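Local coordinates for Crov588 (PDB 6NYR), which is of unknown function but builds a circular solenoid of leucine-rich repeats of the FNIP type, a surface that may serve in binding other molecules, at residues His123-Glu128 / His145-Glu150; Ile57-Thr62 / Ile79-Tyr84; Asn159-Ser164 / Asn181-Ser186. One frame throughout, in Å; residues are numbered along the deposited sequence.

Contact 1. Residues His123-Glu128 / His145-Glu150; sequences HLTFGE and HLTFGE
The imidazoles of His123 and His145 stack in an offset, nearly parallel pair, centroids 4.2 Å apart and planes inclined by 10°. Each CG stands anti to its carbonyl carbon (chi1 -71° in both), and the second torsions match, so the rings leave their strands in the same direction. NE2 of His123 lies over the face of the His145 ring, toward its rim, while CB of His145 sits over the face of the His123 ring in a CH-pi contact.

Thr125 and Thr147 stand on the same side of the strands as the histidines, OG1 of Thr125 approaching CB of Thr147. The other side is apolar. CD1 of Leu146 reaches CD2 of Leu124 at 3.9 Å and also meets CE2 of Phe126, the two side chains crossing at a slant. Phe126 and Phe148 are near parallel but slid apart, centroids 5.4 Å from each other, so that they touch along CD2 of Phe126 and CD1 of Phe148 with little overlap.

Three hydrogen bonds hold this repetition in place: Leu124 N to His145 O (2.9 Å, almost straight at 176°), Thr147 N to Leu124 O, and Phe126 N to Thr147 O. Past the strands, the carboxylates of Glu128 and Glu150 stack, OE2 of Glu128 lying 3.6 Å from OE1 of Glu150; such proximity of like charges would probably raise the proton affinity of one of them. Equivalent residues lying in parallel register, with leucine and phenylalanine turned into the coil interior and histidine and threonine on the opposite, strand-lined concave face, are the hallmark of neighbouring coils in a leucine-rich-repeat solenoid.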
loop_
_atom_site.group_PDB
_atom_site.type_symbol
_atom_site.label_atom_id
_atom_site.label_comp_id
_atom_site.label_asym_id
_atom_site.label_seq_id
_atom_site.Cartn_x
_atom_site.Cartn_y
_atom_site.Cartn_z
ATOM N N HIS A 123 -28.136 -8.517 -2.862
ATOM C CA HIS A 123 -27.134 -7.606 -3.396
ATOM C C HIS A 123 -27.231 -7.607 -4.910
ATOM O O HIS A 123 -26.997 -8.641 -5.546
ATOM C CB HIS A 123 -25.724 -8.015 -2.943
ATOM C CG HIS A 123 -25.456 -7.763 -1.491
ATOM N ND1 HIS A 123 -26.181 -8.360 -0.481
ATOM C CD2 HIS A 123 -24.530 -6.986 -0.877
ATOM C CE1 HIS A 123 -25.720 -7.957 0.689
ATOM N NE2 HIS A 123 -24.717 -7.124 0.476
ATOM N N LEU A 124 -27.589 -6.460 -5.482
ATOM C CA LEU A 124 -27.715 -6.302 -6.925
ATOM C C LEU A 124 -26.845 -5.146 -7.396
ATOM O O LEU A 124 -26.888 -4.055 -6.817
ATOM C CB LEU A 124 -29.171 -6.062 -7.331
ATOM C CG LEU A 124 -29.396 -5.766 -8.816
ATOM C CD1 LEU A 124 -28.856 -6.897 -9.675
ATOM C CD2 LEU A 124 -30.875 -5.529 -9.102
ATOM N N THR A 125 -26.057 -5.390 -8.436
ATOM C CA THR A 125 -25.241 -4.369 -9.077
ATOM C C THR A 125 -25.473 -4.438 -10.579
ATOM O O THR A 125 -25.304 -5.500 -11.186
ATOM C CB THR A 125 -23.753 -4.562 -8.758
ATOM O OG1 THR A 125 -23.538 -4.363 -7.353
ATOM C CG2 THR A 125 -22.900 -3.582 -9.552
ATOM N N PHE A 126 -25.865 -3.311 -11.172
ATOM C CA PHE A 126 -26.114 -3.266 -12.606
ATOM C C PHE A 126 -24.817 -3.055 -13.382
ATOM O O PHE A 126 -23.853 -2.463 -12.885
ATOM C CB PHE A 126 -27.102 -2.149 -12.957
ATOM C CG PHE A 126 -28.542 -2.503 -12.696
ATOM C CD1 PHE A 126 -29.255 -3.280 -13.596
ATOM C CD2 PHE A 126 -29.183 -2.050 -11.556
ATOM C CE1 PHE A 126 -30.576 -3.604 -13.359
ATOM C CE2 PHE A 126 -30.504 -2.372 -11.312
ATOM C CZ PHE A 126 -31.202 -3.150 -12.215
ATOM N N GLY A 127 -24.808 -3.549 -14.616
ATOM C CA GLY A 127 -23.666 -3.383 -15.491
ATOM C C GLY A 127 -23.532 -1.968 -16.017
ATOM O O GLY A 127 -24.400 -1.112 -15.848
ATOM N N GLU A 128 -22.399 -1.730 -16.682
ATOM C CA GLU A 128 -22.076 -0.390 -17.156
ATOM C C GLU A 128 -23.181 0.176 -18.039
ATOM O O GLU A 128 -23.618 1.316 -17.856
ATOM C CB GLU A 128 -20.748 -0.417 -17.920
ATOM C CG GLU A 128 -20.185 0.959 -18.251
ATOM C CD GLU A 128 -18.913 0.899 -19.088
ATOM O OE1 GLU A 128 -17.952 0.215 -18.673
ATOM O OE2 GLU A 128 -18.880 1.539 -20.162
ATOM N N HIS A 145 -28.708 -4.120 -0.858
ATOM C CA HIS A 145 -27.654 -3.349 -1.506
ATOM C C HIS A 145 -27.962 -3.237 -2.992
ATOM O O HIS A 145 -28.111 -4.255 -3.677
ATOM C CB HIS A 145 -26.286 -3.995 -1.274
ATOM C CG HIS A 145 -25.788 -3.864 0.134
ATOM N ND1 HIS A 145 -26.462 -4.390 1.216
ATOM C CD2 HIS A 145 -24.697 -3.240 0.640
ATOM C CE1 HIS A 145 -25.799 -4.111 2.324
ATOM N NE2 HIS A 145 -24.725 -3.412 2.002
ATOM N N LEU A 146 -28.058 -2.001 -3.483
ATOM C CA LEU A 146 -28.320 -1.736 -4.890
ATOM C C LEU A 146 -27.325 -0.711 -5.417
ATOM O O LEU A 146 -27.203 0.384 -4.862
ATOM C CB LEU A 146 -29.746 -1.224 -5.104
ATOM C CG LEU A 146 -30.089 -0.844 -6.546
ATOM C CD1 LEU A 146 -30.046 -2.075 -7.441
ATOM C CD2 LEU A 146 -31.437 -0.155 -6.614
ATOM N N THR A 147 -26.625 -1.070 -6.492
ATOM C CA THR A 147 -25.642 -0.202 -7.130
ATOM C C THR A 147 -25.968 -0.107 -8.614
ATOM O O THR A 147 -26.125 -1.134 -9.280
ATOM C CB THR A 147 -24.216 -0.742 -6.936
ATOM O OG1 THR A 147 -23.929 -0.843 -5.536
ATOM C CG2 THR A 147 -23.191 0.164 -7.605
ATOM N N PHE A 148 -26.078 1.116 -9.125
ATOM C CA PHE A 148 -26.293 1.330 -10.549
ATOM C C PHE A 148 -24.957 1.506 -11.265
ATOM O O PHE A 148 -23.960 1.927 -10.670
ATOM C CB PHE A 148 -27.182 2.554 -10.801
ATOM C CG PHE A 148 -28.640 2.317 -10.521
ATOM C CD1 PHE A 148 -29.427 1.623 -11.428
ATOM C CD2 PHE A 148 -29.226 2.791 -9.357
ATOM C CE1 PHE A 148 -30.768 1.404 -11.177
ATOM C CE2 PHE A 148 -30.570 2.570 -9.102
ATOM C CZ PHE A 148 -31.339 1.880 -10.013
ATOM N N GLY A 149 -24.958 1.196 -12.563
ATOM C CA GLY A 149 -23.789 1.355 -13.401
ATOM C C GLY A 149 -23.673 2.751 -13.983
ATOM O O GLY A 149 -24.419 3.669 -13.639
ATOM N N GLU A 150 -22.723 2.897 -14.912
ATOM C CA GLU A 150 -22.381 4.224 -15.409
ATOM C C GLU A 150 -23.557 4.886 -16.114
ATOM O O GLU A 150 -23.822 6.076 -15.919
ATOM C CB GLU A 150 -21.203 4.148 -16.382
ATOM C CG GLU A 150 -19.841 3.881 -15.798
ATOM C CD GLU A 150 -18.755 3.985 -16.861
ATOM O OE1 GLU A 150 -19.071 4.415 -17.995
ATOM O OE2 GLU A 150 -17.592 3.630 -16.573
HETATM O O HOH W 1 -24.785 -3.785 -4.135
#

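Contact 2. Residues Ile57-Thr62 / Ile79-Tyr84; sequences IKFGWT and IYYGIY
Tyr80 N donates to Ile57 O at 3.0 Å, nearly along the C=O axis, and this bond belongs to the parallel pairing of Ile57 with Ile79 and Lys58 with Tyr80. A second bond, from Phe59 N to Tyr80 O, is bent to 134° and weak. The same carbonyl oxygen lies in the plane of the Phe59 ring, at its edge, 3.1 Å from CD2.

On the side away from Lys58 and Tyr80, Ile57 and Ile79 run side by side, CB of Ile57 meeting CG1 of Ile79 at 3.9 Å. With CG1 anti to the backbone N (chi1 -173°), Ile79 sends CD1 to the edge of the Phe59 ring, and its CG1 lies over a face of Tyr81. The Phe59 and Tyr81 rings are 18° from parallel yet slid apart; CE2 of Phe59 touches CE1 of Tyr81 at 3.6 Å.

Outside this shell, Phe65 stacks on Phe59, while Lys85 makes a cation-pi contact with Tyr81 and His87 meets the same ring edge-to-face. The Tyr80 hydroxyl is hydrogen-bonded to Glu78. Parallel strands in register, with Ile57, Ile79, Phe59 and Tyr81 packed on one side, are as in adjacent coils of a leucine-rich-repeat solenoid. Strands 56-58 and 78-80 lie between two parallel neighbours: Lys58 bonds through its backbone to Ile36 of strand 35-37 and to Phe38 just after it, and Ile79 to Lys101 and Lys103 of strand 101-103.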
loop_
_atom_site.group_PDB
_atom_site.type_symbol
_atom_site.label_atom_id
_atom_site.label_comp_id
_atom_site.label_asym_id
_atom_site.label_seq_id
_atom_site.Cartn_x
_atom_site.Cartn_y
_atom_site.Cartn_z
ATOM N N ILE A 57 -18.801 -17.160 -7.805
ATOM C CA ILE A 57 -18.099 -17.136 -9.086
ATOM C C ILE A 57 -17.829 -15.674 -9.418
ATOM O O ILE A 57 -18.749 -14.931 -9.784
ATOM C CB ILE A 57 -18.897 -17.825 -10.203
ATOM C CG1 ILE A 57 -19.057 -19.318 -9.886
ATOM C CG2 ILE A 57 -18.208 -17.638 -11.546
ATOM C CD1 ILE A 57 -19.878 -20.093 -10.895
ATOM N N LYS A 58 -16.571 -15.264 -9.294
ATOM C CA LYS A 58 -16.139 -13.895 -9.544
ATOM C C LYS A 58 -15.348 -13.867 -10.843
ATOM O O LYS A 58 -14.382 -14.619 -11.000
ATOM C CB LYS A 58 -15.294 -13.380 -8.372
ATOM C CG LYS A 58 -15.055 -11.877 -8.372
ATOM C CD LYS A 58 -13.824 -11.495 -9.174
ATOM C CE LYS A 58 -13.498 -10.012 -9.015
ATOM N NZ LYS A 58 -12.747 -9.716 -7.763
ATOM N N PHE A 59 -15.769 -13.020 -11.783
ATOM C CA PHE A 59 -15.191 -13.038 -13.122
ATOM C C PHE A 59 -14.103 -11.996 -13.352
ATOM O O PHE A 59 -13.233 -12.215 -14.199
ATOM C CB PHE A 59 -16.288 -12.841 -14.180
ATOM C CG PHE A 59 -16.926 -14.122 -14.639
ATOM C CD1 PHE A 59 -16.319 -14.904 -15.605
ATOM C CD2 PHE A 59 -18.136 -14.541 -14.110
ATOM C CE1 PHE A 59 -16.898 -16.083 -16.028
ATOM C CE2 PHE A 59 -18.720 -15.720 -14.532
ATOM C CZ PHE A 59 -18.100 -16.490 -15.492
ATOM N N GLY A 60 -14.107 -10.880 -12.635
ATOM C CA GLY A 60 -13.100 -9.862 -12.878
ATOM C C GLY A 60 -13.495 -8.930 -14.003
ATOM O O GLY A 60 -13.855 -9.384 -15.094
ATOM N N TRP A 61 -13.389 -7.622 -13.758
ATOM C CA TRP A 61 -14.152 -6.659 -14.544
ATOM C C TRP A 61 -13.774 -6.624 -16.020
ATOM O O TRP A 61 -14.599 -6.197 -16.834
ATOM C CB TRP A 61 -14.022 -5.263 -13.920
ATOM C CG TRP A 61 -12.664 -4.626 -13.990
ATOM C CD1 TRP A 61 -11.569 -4.927 -13.232
ATOM C CD2 TRP A 61 -12.272 -3.553 -14.853
ATOM N NE1 TRP A 61 -10.515 -4.113 -13.580
ATOM C CE2 TRP A 61 -10.921 -3.261 -14.573
ATOM C CE3 TRP A 61 -12.931 -2.813 -15.841
ATOM C CZ2 TRP A 61 -10.216 -2.264 -15.248
ATOM C CZ3 TRP A 61 -12.230 -1.825 -16.510
ATOM C CH2 TRP A 61 -10.886 -1.559 -16.210
ATOM N N THR A 62 -12.577 -7.069 -16.397
ATOM C CA THR A 62 -12.173 -7.040 -17.799
ATOM C C THR A 62 -12.379 -8.382 -18.498
ATOM O O THR A 62 -11.913 -8.559 -19.629
ATOM C CB THR A 62 -10.708 -6.611 -17.942
ATOM O OG1 THR A 62 -9.855 -7.563 -17.297
ATOM C CG2 THR A 62 -10.484 -5.234 -17.332
ATOM N N ILE A 79 -22.605 -14.418 -7.881
ATOM C CA ILE A 79 -21.910 -14.437 -9.162
ATOM C C ILE A 79 -21.797 -13.007 -9.669
ATOM O O ILE A 79 -22.761 -12.234 -9.628
ATOM C CB ILE A 79 -22.611 -15.336 -10.204
ATOM C CG1 ILE A 79 -21.720 -15.444 -11.450
ATOM C CG2 ILE A 79 -23.969 -14.768 -10.581
ATOM C CD1 ILE A 79 -22.094 -16.555 -12.385
ATOM N N TYR A 80 -20.607 -12.664 -10.158
ATOM C CA TYR A 80 -20.292 -11.320 -10.625
ATOM C C TYR A 80 -19.732 -11.416 -12.035
ATOM O O TYR A 80 -18.707 -12.070 -12.253
ATOM C CB TYR A 80 -19.291 -10.648 -9.684
ATOM C CG TYR A 80 -19.678 -10.762 -8.223
ATOM C CD1 TYR A 80 -20.401 -9.757 -7.599
ATOM C CD2 TYR A 80 -19.327 -11.876 -7.471
ATOM C CE1 TYR A 80 -20.759 -9.852 -6.270
ATOM C CE2 TYR A 80 -19.684 -11.983 -6.137
ATOM C CZ TYR A 80 -20.401 -10.968 -5.540
ATOM O OH TYR A 80 -20.760 -11.064 -4.215
ATOM N N TYR A 81 -20.406 -10.778 -12.987
ATOM C CA TYR A 81 -20.019 -10.842 -14.387
ATOM C C TYR A 81 -19.221 -9.604 -14.791
ATOM O O TYR A 81 -19.206 -8.581 -14.099
ATOM C CB TYR A 81 -21.251 -10.994 -15.287
ATOM C CG TYR A 81 -21.930 -12.343 -15.216
ATOM C CD1 TYR A 81 -21.367 -13.454 -15.829
ATOM C CD2 TYR A 81 -23.139 -12.503 -14.554
ATOM C CE1 TYR A 81 -21.984 -14.689 -15.782
ATOM C CE2 TYR A 81 -23.764 -13.738 -14.497
ATOM C CZ TYR A 81 -23.182 -14.825 -15.117
ATOM O OH TYR A 81 -23.793 -16.058 -15.068
ATOM N N GLY A 82 -18.576 -9.704 -15.959
ATOM C CA GLY A 82 -17.610 -8.738 -16.406
ATOM C C GLY A 82 -18.079 -7.903 -17.580
ATOM O O GLY A 82 -19.280 -7.777 -17.854
ATOM N N ILE A 83 -17.107 -7.359 -18.315
ATOM C CA ILE A 83 -17.377 -6.265 -19.239
ATOM C C ILE A 83 -18.043 -6.732 -20.523
ATOM O O ILE A 83 -18.805 -5.973 -21.137
ATOM C CB ILE A 83 -16.062 -5.523 -19.538
ATOM C CG1 ILE A 83 -16.326 -4.223 -20.302
ATOM C CG2 ILE A 83 -15.122 -6.410 -20.360
ATOM C CD1 ILE A 83 -16.905 -3.126 -19.441
ATOM N N TYR A 84 -17.775 -7.955 -20.963
ATOM C CA TYR A 84 -18.256 -8.425 -22.254
ATOM C C TYR A 84 -19.493 -9.312 -22.151
ATOM O O TYR A 84 -20.007 -9.754 -23.184
ATOM C CB TYR A 84 -17.131 -9.183 -22.972
ATOM C CG TYR A 84 -16.086 -8.308 -23.637
ATOM C CD1 TYR A 84 -16.456 -7.277 -24.498
ATOM C CD2 TYR A 84 -14.732 -8.518 -23.412
ATOM C CE1 TYR A 84 -15.505 -6.480 -25.115
ATOM C CE2 TYR A 84 -13.772 -7.719 -24.026
ATOM C CZ TYR A 84 -14.165 -6.707 -24.872
ATOM O OH TYR A 84 -13.212 -5.921 -25.479
#

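Contact 3. Residues Asn159-Ser164 / Asn181-Ser186; sequences NVLPNS and NVLPNS
Two successive copies of the Asn-Val-Leu-Pro-Asn-Ser turn, each leading from the outer side of an FNIP repeat back toward its next strand, pack together here. Leu161 carries the apolar part. Its CG stands anti to the carbonyl carbon (chi1 -63°) and its outer torsion is extended, which brings CD1 obliquely across to CD of Pro184, 3.9 Å away; the same methyl lies near Val182 O and, more loosely, CD2 of Leu183.

Pro184 presents its ring to the preceding turn, with CB and CG each 3.4 Å from Pro162 O and CB also against CA of Asn163. A water bridges the backbones: it accepts from Leu161 N at 3.1 Å and donates to Val182 O, at a modelled distance of 2.4 Å. Neither segment is helical or stranded; in this part of the leucine-rich-repeat solenoid a water bridge and side-chain packing join the coils, whereas on the strand side direct backbone hydrogen bonds are added to the packing.

Ser186 closes the contact at its other end. OG sits in the crowded position between the backbone N and the carbonyl carbon (chi1 50°); it hydrogen-bonds to Leu165 O, and lies 2.9 Å from Asn163 O. Ser164 holds its OG in much the same rotation (chi1 55°) and bonds to Gly141 O and Leu143 O, one coil earlier.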
loop_
_atom_site.group_PDB
_atom_site.type_symbol
_atom_site.label_atom_id
_atom_site.label_comp_id
_atom_site.label_asym_id
_atom_site.label_seq_id
_atom_site.Cartn_x
_atom_site.Cartn_y
_atom_site.Cartn_z
ATOM N N ASN A 159 -42.268 3.422 -4.319
ATOM C CA ASN A 159 -42.507 1.992 -4.136
ATOM C C ASN A 159 -41.808 1.115 -5.172
ATOM O O ASN A 159 -42.189 -0.048 -5.352
ATOM C CB ASN A 159 -44.009 1.652 -4.134
ATOM C CG ASN A 159 -44.790 2.442 -3.104
ATOM O OD1 ASN A 159 -44.308 2.688 -1.995
ATOM N ND2 ASN A 159 -46.012 2.833 -3.459
ATOM N N VAL A 160 -40.796 1.625 -5.865
ATOM C CA VAL A 160 -39.974 0.760 -6.704
ATOM C C VAL A 160 -38.786 0.207 -5.922
ATOM O O VAL A 160 -38.381 -0.939 -6.123
ATOM C CB VAL A 160 -39.505 1.516 -7.964
ATOM C CG1 VAL A 160 -40.682 2.176 -8.661
ATOM C CG2 VAL A 160 -38.449 2.543 -7.605
ATOM N N LEU A 161 -38.216 1.005 -5.028
ATOM C CA LEU A 161 -37.118 0.543 -4.190
ATOM C C LEU A 161 -37.664 -0.274 -3.025
ATOM O O LEU A 161 -38.604 0.167 -2.353
ATOM C CB LEU A 161 -36.309 1.727 -3.676
ATOM C CG LEU A 161 -35.615 2.570 -4.748
ATOM C CD1 LEU A 161 -34.965 3.800 -4.121
ATOM C CD2 LEU A 161 -34.593 1.745 -5.517
ATOM N N PRO A 162 -37.126 -1.465 -2.772
ATOM C CA PRO A 162 -37.638 -2.266 -1.653
ATOM C C PRO A 162 -37.545 -1.501 -0.342
ATOM O O PRO A 162 -36.605 -0.738 -0.108
ATOM C CB PRO A 162 -36.725 -3.500 -1.642
ATOM C CG PRO A 162 -36.143 -3.575 -3.020
ATOM C CD PRO A 162 -36.060 -2.160 -3.525
ATOM N N ASN A 163 -38.540 -1.707 0.520
ATOM C CA ASN A 163 -38.501 -1.074 1.841
ATOM C C ASN A 163 -37.479 -1.740 2.773
ATOM O O ASN A 163 -37.455 -1.442 3.974
ATOM C CB ASN A 163 -39.892 -1.068 2.481
ATOM C CG ASN A 163 -40.493 -2.451 2.609
ATOM O OD1 ASN A 163 -39.791 -3.429 2.874
ATOM N ND2 ASN A 163 -41.806 -2.540 2.426
ATOM N N SER A 164 -36.650 -2.630 2.232
ATOM C CA SER A 164 -35.589 -3.282 2.987
ATOM C C SER A 164 -34.209 -2.749 2.631
ATOM O O SER A 164 -33.218 -3.157 3.249
ATOM C CB SER A 164 -35.628 -4.794 2.741
ATOM O OG SER A 164 -35.575 -5.066 1.350
ATOM N N ASN A 181 -40.981 10.191 -0.364
ATOM C CA ASN A 181 -41.339 8.791 -0.161
ATOM C C ASN A 181 -40.783 7.868 -1.241
ATOM O O ASN A 181 -41.322 6.775 -1.458
ATOM C CB ASN A 181 -42.859 8.612 -0.065
ATOM C CG ASN A 181 -43.484 9.480 1.008
ATOM O OD1 ASN A 181 -44.070 10.518 0.709
ATOM N ND2 ASN A 181 -43.353 9.066 2.265
ATOM N N VAL A 182 -39.725 8.283 -1.930
ATOM C CA VAL A 182 -39.064 7.419 -2.900
ATOM C C VAL A 182 -37.971 6.591 -2.241
ATOM O O VAL A 182 -37.842 5.396 -2.511
ATOM C CB VAL A 182 -38.495 8.268 -4.055
ATOM C CG1 VAL A 182 -37.640 7.411 -4.978
ATOM C CG2 VAL A 182 -39.619 8.944 -4.830
ATOM N N LEU A 183 -37.181 7.213 -1.377
ATOM C CA LEU A 183 -36.108 6.531 -0.667
ATOM C C LEU A 183 -36.680 5.755 0.512
ATOM O O LEU A 183 -37.439 6.319 1.309
ATOM C CB LEU A 183 -35.082 7.548 -0.182
ATOM C CG LEU A 183 -34.382 8.363 -1.272
ATOM C CD1 LEU A 183 -33.503 9.436 -0.636
ATOM C CD2 LEU A 183 -33.560 7.474 -2.185
ATOM N N PRO A 184 -36.345 4.471 0.656
ATOM C CA PRO A 184 -36.941 3.687 1.744
ATOM C C PRO A 184 -36.551 4.202 3.124
ATOM O O PRO A 184 -35.489 4.801 3.320
ATOM C CB PRO A 184 -36.424 2.263 1.496
ATOM C CG PRO A 184 -35.316 2.385 0.494
ATOM C CD PRO A 184 -35.577 3.637 -0.291
ATOM N N ASN A 185 -37.443 3.952 4.086
ATOM C CA ASN A 185 -37.243 4.346 5.472
ATOM C C ASN A 185 -36.110 3.586 6.142
ATOM O O ASN A 185 -35.716 3.946 7.257
ATOM C CB ASN A 185 -38.537 4.094 6.250
ATOM C CG ASN A 185 -39.617 5.113 5.953
ATOM O OD1 ASN A 185 -39.382 6.319 6.008
ATOM N ND2 ASN A 185 -40.810 4.630 5.623
ATOM N N SER A 186 -35.591 2.549 5.491
ATOM C CA SER A 186 -34.496 1.742 6.008
ATOM C C SER A 186 -33.125 2.173 5.505
ATOM O O SER A 186 -32.116 1.644 5.987
ATOM C CB SER A 186 -34.734 0.271 5.634
ATOM O OG SER A 186 -35.034 0.149 4.248
HETATM O O HOH W 2 -38.658 3.982 -4.313
#

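In the fold
Along the chain the three contacts follow in series: contact 2 (57-62 with 79-84), contact 1 (123-128 with 145-150), then contact 3 (159-164 with 181-186). Contacts 2 and 1 lie on the same run of parallel strands, with strand 101-103 between them; their centres are about 13 Å apart, and Glu128 OE1 packs on Ile83 CD1. Contact 3 belongs to the loops away from the strands, its centre about 16 Å from that of contact 1, where Leu146 CD2 meets Leu161 CD2 through the coil interior. Contacts 2 and 3 do not touch, their nearest atoms being about 17 Å apart. Repeated coil upon coil, strand pairing and loop packing together build the circular solenoid.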